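Local coordinates for protein FucU (Bifidobacterium longum subsp. infantis, PDB 3MVK) that probably interconverts the alpha and beta anomers of L-fucose and the pyranose and furanose forms of beta-D-ribose, at residues K15-M20 and L60-L65; L26-G31 and G53-A58; F33-I38 and Y123-S128; M76-G81 and P87-Y92. One frame throughout, in Å; residues are numbered along the deposited sequence.

Contact 1 (K15-M20 and L60-L65)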
loop_
_atom_site.group_PDB
_atom_site.type_symbol
_atom_site.label_atom_id
_atom_site.label_comp_id
_atom_site.label_asym_id
_atom_site.label_seq_id
_atom_site.Cartn_x
_atom_site.Cartn_y
_atom_site.Cartn_z
ATOM N N LYS G 15 -7.044 21.391 -1.466
ATOM C CA LYS G 15 -7.953 20.242 -1.356
ATOM C C LYS G 15 -8.468 20.073 0.079
ATOM O O LYS G 15 -9.672 19.900 0.312
ATOM C CB LYS G 15 -7.271 18.958 -1.819
ATOM C CG LYS G 15 -8.175 17.742 -1.690
ATOM C CD LYS G 15 -7.547 16.517 -2.373
ATOM C CE LYS G 15 -8.490 15.310 -2.381
ATOM N NZ LYS G 15 -8.627 14.639 -1.053
ATOM N N VAL G 16 -7.540 20.138 1.030
ATOM C CA VAL G 16 -7.883 20.008 2.457
ATOM C C VAL G 16 -8.891 21.088 2.869
ATOM O O VAL G 16 -9.898 20.773 3.494
ATOM C CB VAL G 16 -6.612 20.075 3.342
ATOM C CG1 VAL G 16 -6.969 20.379 4.802
ATOM C CG2 VAL G 16 -5.838 18.771 3.239
ATOM N N LEU G 17 -8.615 22.343 2.518
ATOM C CA LEU G 17 -9.468 23.464 2.928
ATOM C C LEU G 17 -10.876 23.316 2.354
ATOM O O LEU G 17 -11.872 23.617 3.035
ATOM C CB LEU G 17 -8.852 24.807 2.510
ATOM C CG LEU G 17 -7.531 25.127 3.230
ATOM C CD1 LEU G 17 -6.841 26.316 2.573
ATOM C CD2 LEU G 17 -7.765 25.402 4.742
ATOM N N CYS G 18 -10.948 22.806 1.131
ATOM C CA CYS G 18 -12.240 22.618 0.473
ATOM C C CYS G 18 -13.033 21.465 1.072
ATOM O O CYS G 18 -14.264 21.553 1.224
ATOM C CB CYS G 18 -12.046 22.427 -1.024
ATOM S SG CYS G 18 -11.551 23.956 -1.813
ATOM N N GLU G 19 -12.357 20.385 1.416
ATOM C CA GLU G 19 -13.102 19.247 1.910
ATOM C C GLU G 19 -13.421 19.285 3.406
ATOM O O GLU G 19 -14.248 18.498 3.876
ATOM C CB GLU G 19 -12.425 17.948 1.503
ATOM C CG GLU G 19 -11.193 17.656 2.305
ATOM C CD GLU G 19 -10.214 16.680 1.621
ATOM O OE1 GLU G 19 -10.452 16.127 0.529
ATOM O OE2 GLU G 19 -9.161 16.463 2.213
HETATM N N MSE G 20 -12.788 20.193 4.149
HETATM C CA MSE G 20 -13.244 20.442 5.518
HETATM C C MSE G 20 -14.646 21.020 5.515
HETATM O O MSE G 20 -15.023 21.775 4.602
HETATM C CB MSE G 20 -12.266 21.401 6.220
HETATM C CG MSE G 20 -10.969 20.713 6.513
HETATM SE SE MSE G 20 -9.585 21.921 7.233
HETATM C CE MSE G 20 -10.356 22.346 9.023
ATOM N N LEU G 60 -7.390 32.586 5.838
ATOM C CA LEU G 60 -8.615 33.327 6.098
ATOM C C LEU G 60 -9.278 33.859 4.824
ATOM O O LEU G 60 -10.492 34.092 4.821
ATOM C CB LEU G 60 -8.385 34.453 7.108
ATOM C CG LEU G 60 -8.010 34.016 8.530
ATOM C CD1 LEU G 60 -7.703 35.249 9.340
ATOM C CD2 LEU G 60 -9.095 33.175 9.193
ATOM N N THR G 61 -8.513 34.008 3.741
ATOM C CA THR G 61 -9.129 34.397 2.467
ATOM C C THR G 61 -10.075 33.316 1.914
ATOM O O THR G 61 -10.978 33.617 1.124
ATOM C CB THR G 61 -8.093 34.798 1.405
ATOM O OG1 THR G 61 -7.417 33.629 0.946
ATOM C CG2 THR G 61 -7.092 35.797 1.957
ATOM N N VAL G 62 -9.886 32.063 2.328
ATOM C CA VAL G 62 -10.708 30.970 1.810
ATOM C C VAL G 62 -11.472 30.156 2.861
ATOM O O VAL G 62 -12.256 29.267 2.521
ATOM C CB VAL G 62 -9.887 30.021 0.899
ATOM C CG1 VAL G 62 -9.402 30.760 -0.334
ATOM C CG2 VAL G 62 -8.724 29.396 1.660
ATOM N N PHE G 63 -11.282 30.487 4.132
ATOM C CA PHE G 63 -11.710 29.628 5.232
ATOM C C PHE G 63 -12.518 30.471 6.201
ATOM O O PHE G 63 -11.958 31.330 6.902
ATOM C CB PHE G 63 -10.458 29.072 5.918
ATOM C CG PHE G 63 -10.703 28.080 7.039
ATOM C CD1 PHE G 63 -10.593 26.705 6.801
ATOM C CD2 PHE G 63 -10.918 28.512 8.338
ATOM C CE1 PHE G 63 -10.752 25.761 7.847
ATOM C CE2 PHE G 63 -11.085 27.591 9.391
ATOM C CZ PHE G 63 -10.995 26.211 9.148
ATOM N N PRO G 64 -13.839 30.256 6.232
ATOM C CA PRO G 64 -14.680 30.981 7.179
ATOM C C PRO G 64 -14.509 30.458 8.603
ATOM O O PRO G 64 -14.478 29.235 8.840
ATOM C CB PRO G 64 -16.109 30.709 6.660
ATOM C CG PRO G 64 -16.010 29.376 6.025
ATOM C CD PRO G 64 -14.600 29.251 5.459
ATOM N N LEU G 65 -14.370 31.382 9.551
ATOM C CA LEU G 65 -14.279 30.990 10.953
ATOM C C LEU G 65 -15.664 30.756 11.515
ATOM O O LEU G 65 -16.572 31.568 11.282
ATOM C CB LEU G 65 -13.586 32.078 11.773
ATOM C CG LEU G 65 -12.079 32.215 11.571
ATOM C CD1 LEU G 65 -11.584 33.427 12.338
ATOM C CD2 LEU G 65 -11.356 30.936 12.021
HETATM O O HOH W 1 -12.399 26.629 3.249
#
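Leu17 in the last turn of helix 11-19 and Met20 just after it meet neighbouring atoms along one flank of the Phe63 ring. The Leu17 isobutyl group divides its work: CD2 approaches Phe63 CD1 to 3.7 Å, meeting the ring obliquely, while CD1 reaches Val62 CG2, also at 3.7 Å. Met20, a selenomethionine and the first residue to leave helical angles, comes in at the ring's edge. Its chain bends at the last torsion (chi3 68°), which carries CE to 3.6 Å from Phe63 CE1, close to the ring plane; SE lies 5.4 Å from the Phe63 centroid, an edge-on Met-aromatic contact. With CG anti to the backbone N (chi1 -176°), the Phe63 ring is turned toward both. No direct hydrogen bond crosses, but one water donates to both Leu17 O (3.1 Å) and Val62 O (2.7 Å), linking the two backbones beside the apolar contacts. An alanine in place of Phe63 would remove the ring, and would probably leave the Met20 methyl and Leu17 CD2 without their shared partner and free to shift. Leu26 of strand 25-29 touches Leu17, Met20 and Phe63, and Leu139 of neighbouring strand 137-140 touches Phe63, seating the cluster on the sheet.

Contact 2 (L26-G31 and G53-A58); sequences LVIADG and GEILKA
Ile28 reaches from strand 25-29 to Ile55 and Leu56 of helix 52-60: this is helix-on-sheet packing in an alpha/beta fold, with the helix lying over one face of a mixed sheet. Strand 25-29 sits inside that sheet, between strands 124-128 and 137-140. Ile28 buries the most surface of the three residues, and its side chain extends toward the helix with CG1 anti to the carbonyl carbon (chi1 -57°). The chain then runs on extended to CD1, the methyl that does most of the touching. It comes down against the helix backbone itself, 4.0 Å from Leu56 CA.

Ile55 answers with its short branch. CG2 of Ile55 stands 4.1 Å from Ile28 CD1 and 4.2 Å from Ile28 CG2, so that one methyl spans both arms of the strand residue as the two isoleucines slide past each other in opposite directions. Leu56 takes a different line: its side chain runs at roughly a right angle to that of Ile28. The contact is entirely apolar, buried, and made at ordinary van der Waals spacing, and no hydrogen bond joins the two segments.

The helix side chains also serve other partners. Ile55 touches Ser128 on strand 124-128, while Leu56 packs on Leu137 and Leu139 of strand 137-140 and on Tyr92 and Leu95 of helix 88-97, which makes it a junction between sheet and second helix. Leu56 meets the Ile28 methyl with its CB and with one branch, CD1, which lies 4.0 Å from Ile28 CD1.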
loop_
_atom_site.group_PDB
_atom_site.type_symbol
_atom_site.label_atom_id
_atom_site.label_comp_id
_atom_site.label_asym_id
_atom_site.label_seq_id
_atom_site.Cartn_x
_atom_site.Cartn_y
_atom_site.Cartn_z
ATOM N N LEU G 26 -8.215 22.832 11.896
ATOM C CA LEU G 26 -6.852 22.651 11.468
ATOM C C LEU G 26 -5.939 23.381 12.450
ATOM O O LEU G 26 -6.377 24.284 13.178
ATOM C CB LEU G 26 -6.645 23.151 10.029
ATOM C CG LEU G 26 -6.856 24.643 9.740
ATOM C CD1 LEU G 26 -5.709 25.512 10.279
ATOM C CD2 LEU G 26 -7.018 24.879 8.248
ATOM N N VAL G 27 -4.676 22.997 12.465
ATOM C CA VAL G 27 -3.716 23.621 13.353
ATOM C C VAL G 27 -2.643 24.301 12.513
ATOM O O VAL G 27 -2.044 23.672 11.635
ATOM C CB VAL G 27 -3.009 22.573 14.230
ATOM C CG1 VAL G 27 -1.972 23.237 15.151
ATOM C CG2 VAL G 27 -4.009 21.780 15.078
ATOM N N ILE G 28 -2.404 25.584 12.771
ATOM C CA ILE G 28 -1.189 26.230 12.256
ATOM C C ILE G 28 -0.145 26.018 13.334
ATOM O O ILE G 28 -0.261 26.585 14.431
ATOM C CB ILE G 28 -1.406 27.747 11.987
ATOM C CG1 ILE G 28 -2.575 27.943 11.016
ATOM C CG2 ILE G 28 -0.092 28.386 11.466
ATOM C CD1 ILE G 28 -2.962 29.375 10.793
ATOM N N ALA G 29 0.843 25.184 13.036
ATOM C CA ALA G 29 1.844 24.762 14.020
ATOM C C ALA G 29 3.056 25.658 13.867
ATOM O O ALA G 29 3.555 25.845 12.757
ATOM C CB ALA G 29 2.219 23.286 13.785
ATOM N N ASP G 30 3.540 26.209 14.981
ATOM C CA ASP G 30 4.787 26.970 14.930
ATOM C C ASP G 30 6.003 26.042 14.718
ATOM O O ASP G 30 5.870 24.810 14.698
ATOM C CB ASP G 30 4.915 27.928 16.156
ATOM C CG ASP G 30 5.137 27.206 17.499
ATOM O OD1 ASP G 30 5.695 26.077 17.553
ATOM O OD2 ASP G 30 4.787 27.829 18.536
ATOM N N GLY G 31 7.171 26.638 14.499
ATOM C CA GLY G 31 8.379 25.899 14.148
ATOM C C GLY G 31 8.822 24.911 15.217
ATOM O O GLY G 31 9.479 23.903 14.916
ATOM N N GLY G 53 1.754 34.326 10.649
ATOM C CA GLY G 53 0.891 35.413 10.131
ATOM C C GLY G 53 0.606 35.283 8.650
ATOM O O GLY G 53 -0.530 35.421 8.225
ATOM N N GLU G 54 1.617 34.971 7.852
ATOM C CA GLU G 54 1.363 34.879 6.418
ATOM C C GLU G 54 0.490 33.679 6.085
ATOM O O GLU G 54 -0.373 33.760 5.197
ATOM C CB GLU G 54 2.634 34.908 5.575
ATOM C CG GLU G 54 3.618 33.841 5.870
ATOM C CD GLU G 54 4.944 34.062 5.132
ATOM O OE1 GLU G 54 6.016 33.941 5.779
ATOM O OE2 GLU G 54 4.904 34.395 3.923
ATOM N N ILE G 55 0.678 32.582 6.826
ATOM C CA ILE G 55 -0.199 31.424 6.663
ATOM C C ILE G 55 -1.636 31.748 7.074
ATOM O O ILE G 55 -2.577 31.438 6.347
ATOM C CB ILE G 55 0.328 30.196 7.421
ATOM C CG1 ILE G 55 1.632 29.735 6.780
ATOM C CG2 ILE G 55 -0.692 29.050 7.381
ATOM C CD1 ILE G 55 2.359 28.703 7.569
ATOM N N LEU G 56 -1.812 32.363 8.240
ATOM C CA LEU G 56 -3.165 32.709 8.683
ATOM C C LEU G 56 -3.829 33.633 7.690
ATOM O O LEU G 56 -4.999 33.447 7.352
ATOM C CB LEU G 56 -3.130 33.373 10.058
ATOM C CG LEU G 56 -4.495 33.753 10.623
ATOM C CD1 LEU G 56 -5.451 32.533 10.819
ATOM C CD2 LEU G 56 -4.304 34.497 11.953
ATOM N N LYS G 57 -3.095 34.636 7.231
ATOM C CA LYS G 57 -3.670 35.607 6.301
ATOM C C LYS G 57 -4.175 34.906 5.032
ATOM O O LYS G 57 -5.270 35.210 4.544
ATOM C CB LYS G 57 -2.650 36.676 5.936
ATOM C CG LYS G 57 -3.197 37.785 5.044
ATOM C CD LYS G 57 -2.030 38.658 4.550
ATOM C CE LYS G 57 -2.509 39.677 3.537
ATOM N NZ LYS G 57 -3.401 40.689 4.173
ATOM N N ALA G 58 -3.393 33.961 4.514
ATOM C CA ALA G 58 -3.762 33.229 3.325
ATOM C C ALA G 58 -4.991 32.343 3.565
ATOM O O ALA G 58 -5.927 32.318 2.756
ATOM C CB ALA G 58 -2.568 32.410 2.821
#

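Contact 3 (F33-I38 and Y123-S128)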
loop_
_atom_site.group_PDB
_atom_site.type_symbol
_atom_site.label_atom_id
_atom_site.label_comp_id
_atom_site.label_asym_id
_atom_site.label_seq_id
_atom_site.Cartn_x
_atom_site.Cartn_y
_atom_site.Cartn_z
ATOM N N PHE G 33 6.678 23.248 17.206
ATOM C CA PHE G 33 5.613 22.314 17.514
ATOM C C PHE G 33 5.952 20.934 16.963
ATOM O O PHE G 33 6.536 20.809 15.893
ATOM C CB PHE G 33 4.337 22.821 16.854
ATOM C CG PHE G 33 3.076 22.145 17.315
ATOM C CD1 PHE G 33 2.470 22.528 18.505
ATOM C CD2 PHE G 33 2.462 21.155 16.520
ATOM C CE1 PHE G 33 1.256 21.945 18.927
ATOM C CE2 PHE G 33 1.250 20.568 16.934
ATOM C CZ PHE G 33 0.657 20.965 18.120
ATOM N N PRO G 34 5.552 19.885 17.690
ATOM C CA PRO G 34 5.748 18.507 17.217
ATOM C C PRO G 34 4.675 18.152 16.179
ATOM O O PRO G 34 3.758 17.376 16.458
ATOM C CB PRO G 34 5.616 17.678 18.504
ATOM C CG PRO G 34 4.757 18.509 19.406
ATOM C CD PRO G 34 5.060 19.948 19.082
ATOM N N ALA G 35 4.811 18.713 14.965
ATOM C CA ALA G 35 3.701 18.671 13.999
ATOM C C ALA G 35 3.457 17.245 13.485
ATOM O O ALA G 35 2.301 16.825 13.298
ATOM C CB ALA G 35 3.980 19.599 12.834
ATOM N N GLU G 36 4.540 16.508 13.251
ATOM C CA GLU G 36 4.446 15.170 12.659
ATOM C C GLU G 36 3.887 14.159 13.651
ATOM O O GLU G 36 3.088 13.294 13.278
ATOM C CB GLU G 36 5.783 14.703 12.084
ATOM C CG GLU G 36 6.288 15.509 10.890
ATOM C CD GLU G 36 5.488 15.291 9.601
ATOM O OE1 GLU G 36 4.644 14.362 9.543
ATOM O OE2 GLU G 36 5.681 16.083 8.642
ATOM N N SER G 37 4.300 14.249 14.913
ATOM C CA SER G 37 3.780 13.307 15.905
ATOM C C SER G 37 2.327 13.620 16.301
ATOM O O SER G 37 1.452 12.726 16.332
ATOM C CB SER G 37 4.714 13.249 17.125
ATOM O OG SER G 37 4.798 14.497 17.796
ATOM N N ILE G 38 2.058 14.888 16.598
ATOM C CA ILE G 38 0.702 15.317 16.902
ATOM C C ILE G 38 -0.215 15.005 15.724
ATOM O O ILE G 38 -1.349 14.594 15.921
ATOM C CB ILE G 38 0.653 16.833 17.229
ATOM C CG1 ILE G 38 1.344 17.118 18.566
ATOM C CG2 ILE G 38 -0.827 17.353 17.269
ATOM C CD1 ILE G 38 0.659 16.476 19.800
ATOM N N TYR G 123 -8.117 17.867 11.652
ATOM C CA TYR G 123 -8.147 17.236 10.328
ATOM C C TYR G 123 -6.797 17.412 9.626
ATOM O O TYR G 123 -6.341 16.525 8.907
ATOM C CB TYR G 123 -9.273 17.836 9.493
ATOM C CG TYR G 123 -9.447 17.154 8.156
ATOM C CD1 TYR G 123 -9.939 15.850 8.080
ATOM C CD2 TYR G 123 -9.096 17.806 6.975
ATOM C CE1 TYR G 123 -10.096 15.220 6.839
ATOM C CE2 TYR G 123 -9.253 17.191 5.717
ATOM C CZ TYR G 123 -9.748 15.897 5.673
ATOM O OH TYR G 123 -9.902 15.246 4.472
ATOM N N CYS G 124 -6.165 18.570 9.843
ATOM C CA CYS G 124 -4.929 18.891 9.170
ATOM C C CYS G 124 -4.039 19.708 10.111
ATOM O O CYS G 124 -4.530 20.575 10.820
ATOM C CB CYS G 124 -5.255 19.714 7.933
ATOM S SG CYS G 124 -3.843 20.453 7.060
ATOM N N VAL G 125 -2.744 19.406 10.107
ATOM C CA VAL G 125 -1.739 20.211 10.844
ATOM C C VAL G 125 -0.814 20.797 9.782
ATOM O O VAL G 125 -0.262 20.076 8.949
ATOM C CB VAL G 125 -0.927 19.335 11.833
ATOM C CG1 VAL G 125 0.149 20.166 12.548
ATOM C CG2 VAL G 125 -1.853 18.677 12.848
ATOM N N ILE G 126 -0.695 22.114 9.783
ATOM C CA ILE G 126 0.192 22.822 8.866
ATOM C C ILE G 126 1.476 23.143 9.611
ATOM O O ILE G 126 1.450 23.913 10.569
ATOM C CB ILE G 126 -0.460 24.124 8.410
ATOM C CG1 ILE G 126 -1.759 23.831 7.654
ATOM C CG2 ILE G 126 0.502 24.956 7.538
ATOM C CD1 ILE G 126 -2.632 25.082 7.491
ATOM N N ALA G 127 2.590 22.568 9.155
ATOM C CA ALA G 127 3.875 22.727 9.864
ATOM C C ALA G 127 4.574 23.976 9.337
ATOM O O ALA G 127 5.252 23.919 8.301
ATOM C CB ALA G 127 4.747 21.491 9.664
ATOM N N SER G 128 4.386 25.100 10.023
ATOM C CA SER G 128 5.042 26.347 9.584
ATOM C C SER G 128 6.477 26.379 10.041
ATOM O O SER G 128 6.956 25.483 10.749
ATOM C CB SER G 128 4.336 27.604 10.124
ATOM O OG SER G 128 4.697 27.881 11.472
#
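Ala35 and Ala127 bring helix and strand unusually close together: their CA atoms are 5.8 Å apart, with nothing larger than two methyl groups between the backbones. The CB atoms of Ala35 and Ala127 meet at 3.8 Å, each pointing toward the opposite segment. A second touch falls on the same Ala35 methyl, which lies 3.9 Å from Val125 CG1. That branch of Val125 stands anti to its own backbone N (chi1 178°) and is also 4.0 Å from Ala35 O, so this one methyl lies beside both the CB and the carbonyl oxygen of Ala35. Val125 and Ala127, two apart on the strand, thus present neighbouring groups on one face of the sheet, while Ile126 between them points away.

The short helix 35-38 belongs to a beta-alpha-beta crossover: strand 25-29 leads into it, the parallel strand 43-47 follows it, and strand 124-128 lies between those two in the sheet, directly under Ala35. Pro34 opens the helix from the N-cap position as the centre of an inverse gamma turn, closed by a weak bond from Ala35 N to Phe33 O. Its own carbonyl then accepts Ile38 N at 3.0 Å from Pro34 O. Helix 112-119 flanks the turn through Phe115 on Phe33 and Tyr116 on Pro34. On the outer side, Ser37 OG hydrogen-bonds Asp24 of a neighbouring subunit, and Tyr123 of that subunit packs against Glu36 and Ser37.

Contact 4 (M76-G81 and P87-Y92); sequences MEKVPG and PIWDVY
At the start of helix 88-97, Trp89 reaches back to the chain leaving strand 73-76 and meets Met76 and Lys78, closing the long strand-to-helix connection across its mouth. The benzo part of the indole makes the contact. Trp89 CZ2 comes to 3.6 Å from Met76 O, and Trp89 CH2 to 3.9 Å from Lys78 CG. Both partners approach the ring obliquely. The carbonyl of Met76 makes no hydrogen bond here: the contact buries its oxygen, which has no polar partner in the model, and the CZ2 carbon of the indole is what lies against it.

Lys78 contributes a methylene and not its charge. Its aliphatic stem and the indole cross obliquely, with CG also 4.1 Å from Trp89 CZ2. A bend at chi3 (-57°) then turns the end of the chain toward its real polar partner, Val84 O, to which NZ hydrogen-bonds. The indole N-H is likewise engaged outside the two segments, with NE1 of Trp89 bonded to Tyr134 O, which ought to limit turning of the ring. Packing on Lys78 from Tyr134 adds to the same cluster.

The selenomethionine side chain of Met76 leads away from Trp89 and rests instead on Arg112, Phe115 and Tyr116 of helix 112-119. Glu77 hydrogen-bonds Ser109 of strand 107-110, next to strand 73-76 in the sheet. Trp89 and Tyr92 both press on Leu75, so helix 88-97 covers strand 73-76 while helix 112-119 receives the methionine at the strand's end.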
loop_
_atom_site.group_PDB
_atom_site.type_symbol
_atom_site.label_atom_id
_atom_site.label_comp_id
_atom_site.label_asym_id
_atom_site.label_seq_id
_atom_site.Cartn_x
_atom_site.Cartn_y
_atom_site.Cartn_z
HETATM N N MSE G 76 -2.178 28.434 22.380
HETATM C CA MSE G 76 -1.567 27.697 23.476
HETATM C C MSE G 76 -1.169 28.681 24.585
HETATM O O MSE G 76 -0.467 29.653 24.330
HETATM C CB MSE G 76 -0.317 26.968 22.982
HETATM C CG MSE G 76 0.351 26.100 24.037
HETATM SE SE MSE G 76 2.019 25.338 23.462
HETATM C CE MSE G 76 1.310 23.740 22.541
ATOM N N GLU G 77 -1.602 28.415 25.813
ATOM C CA GLU G 77 -1.189 29.221 26.961
ATOM C C GLU G 77 0.272 28.995 27.296
ATOM O O GLU G 77 0.772 27.882 27.190
ATOM C CB GLU G 77 -2.047 28.851 28.179
ATOM C CG GLU G 77 -3.492 29.267 28.001
ATOM C CD GLU G 77 -4.437 28.697 29.039
ATOM O OE1 GLU G 77 -3.979 28.060 30.003
ATOM O OE2 GLU G 77 -5.665 28.886 28.876
ATOM N N LYS G 78 0.959 30.052 27.729
ATOM C CA LYS G 78 2.355 29.905 28.127
ATOM C C LYS G 78 2.474 29.032 29.360
ATOM O O LYS G 78 1.625 29.091 30.258
ATOM C CB LYS G 78 3.004 31.272 28.337
ATOM C CG LYS G 78 2.895 32.130 27.091
ATOM C CD LYS G 78 3.820 33.352 27.125
ATOM C CE LYS G 78 3.557 34.233 28.345
ATOM N NZ LYS G 78 4.212 35.566 28.120
ATOM N N VAL G 79 3.518 28.219 29.389
ATOM C CA VAL G 79 3.821 27.386 30.560
ATOM C C VAL G 79 4.017 28.336 31.753
ATOM O O VAL G 79 4.707 29.334 31.620
ATOM C CB VAL G 79 5.052 26.528 30.309
ATOM C CG1 VAL G 79 5.472 25.784 31.583
ATOM C CG2 VAL G 79 4.736 25.524 29.183
ATOM N N PRO G 80 3.360 28.055 32.890
ATOM C CA PRO G 80 3.529 28.974 34.029
ATOM C C PRO G 80 5.005 29.222 34.321
ATOM O O PRO G 80 5.790 28.276 34.356
ATOM C CB PRO G 80 2.853 28.227 35.176
ATOM C CG PRO G 80 1.771 27.432 34.499
ATOM C CD PRO G 80 2.378 26.991 33.180
ATOM N N GLY G 81 5.387 30.495 34.460
ATOM C CA GLY G 81 6.790 30.856 34.685
ATOM C C GLY G 81 7.581 31.225 33.440
ATOM O O GLY G 81 8.646 31.828 33.538
ATOM N N PRO G 87 4.081 38.704 20.788
ATOM C CA PRO G 87 3.420 39.708 19.952
ATOM C C PRO G 87 2.584 39.099 18.818
ATOM O O PRO G 87 1.643 39.729 18.361
ATOM C CB PRO G 87 4.592 40.506 19.379
ATOM C CG PRO G 87 5.753 39.576 19.425
ATOM C CD PRO G 87 5.546 38.841 20.717
ATOM N N ILE G 88 2.887 37.872 18.411
ATOM C CA ILE G 88 2.127 37.273 17.296
ATOM C C ILE G 88 0.648 37.069 17.659
ATOM O O ILE G 88 -0.199 37.020 16.766
ATOM C CB ILE G 88 2.745 35.941 16.810
ATOM C CG1 ILE G 88 2.308 35.655 15.351
ATOM C CG2 ILE G 88 2.349 34.824 17.742
ATOM C CD1 ILE G 88 3.118 34.588 14.642
ATOM N N TRP G 89 0.327 37.008 18.950
ATOM C CA TRP G 89 -1.071 36.892 19.371
ATOM C C TRP G 89 -1.891 38.076 18.886
ATOM O O TRP G 89 -3.016 37.916 18.426
ATOM C CB TRP G 89 -1.190 36.762 20.883
ATOM C CG TRP G 89 -0.585 35.497 21.450
ATOM C CD1 TRP G 89 0.049 34.484 20.755
ATOM C CD2 TRP G 89 -0.558 35.116 22.826
ATOM N NE1 TRP G 89 0.454 33.503 21.619
ATOM C CE2 TRP G 89 0.096 33.857 22.897
ATOM C CE3 TRP G 89 -1.033 35.710 24.013
ATOM C CZ2 TRP G 89 0.304 33.177 24.109
ATOM C CZ3 TRP G 89 -0.825 35.033 25.222
ATOM C CH2 TRP G 89 -0.160 33.776 25.257
ATOM N N ASP G 90 -1.316 39.279 18.962
ATOM C CA ASP G 90 -2.028 40.472 18.492
ATOM C C ASP G 90 -2.023 40.545 16.969
ATOM O O ASP G 90 -2.976 41.044 16.379
ATOM C CB ASP G 90 -1.427 41.751 19.083
ATOM C CG ASP G 90 -1.804 41.967 20.550
ATOM O OD1 ASP G 90 -2.679 41.245 21.110
ATOM O OD2 ASP G 90 -1.217 42.881 21.156
ATOM N N VAL G 91 -0.968 40.035 16.336
ATOM C CA VAL G 91 -0.959 39.925 14.875
ATOM C C VAL G 91 -2.128 39.032 14.430
ATOM O O VAL G 91 -2.912 39.393 13.540
ATOM C CB VAL G 91 0.371 39.369 14.358
ATOM C CG1 VAL G 91 0.304 39.062 12.858
ATOM C CG2 VAL G 91 1.510 40.350 14.665
ATOM N N TYR G 92 -2.265 37.879 15.085
ATOM C CA TYR G 92 -3.354 36.965 14.747
ATOM C C TYR G 92 -4.720 37.627 14.936
ATOM O O TYR G 92 -5.611 37.482 14.100
ATOM C CB TYR G 92 -3.283 35.699 15.609
ATOM C CG TYR G 92 -2.165 34.737 15.256
ATOM C CD1 TYR G 92 -1.532 34.770 13.995
ATOM C CD2 TYR G 92 -1.771 33.750 16.167
ATOM C CE1 TYR G 92 -0.525 33.851 13.670
ATOM C CE2 TYR G 92 -0.776 32.837 15.846
ATOM C CZ TYR G 92 -0.155 32.896 14.601
ATOM O OH TYR G 92 0.821 31.970 14.290
#

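Overall arrangement
The contacts lie on and around one mixed sheet. Contacts 2 and 3, centres about 11 Å apart, share adjacent strands joined by bonds such as Ile126 N to Val27 O (2.8 Å). Contacts 1 and 2, centres about 13 Å apart, meet through Leu26; Glu19 OE2 and Tyr123 OH, 2.7 Å apart, connect contact 1 with contact 3. Contact 4, across the chain's centre from contact 1 (centres about 24 Å apart), meets contact 2 at Leu56 and Tyr92 and contact 3 at Phe33 and Met76. Glycerol, probably from the crystallisation liquor, lies about 4 Å from the Met76 side chain and hydrogen-bonds Asp30 OD1; such molecules often mark pockets. A sodium ion lies about 10 Å from the Phe63 side chain.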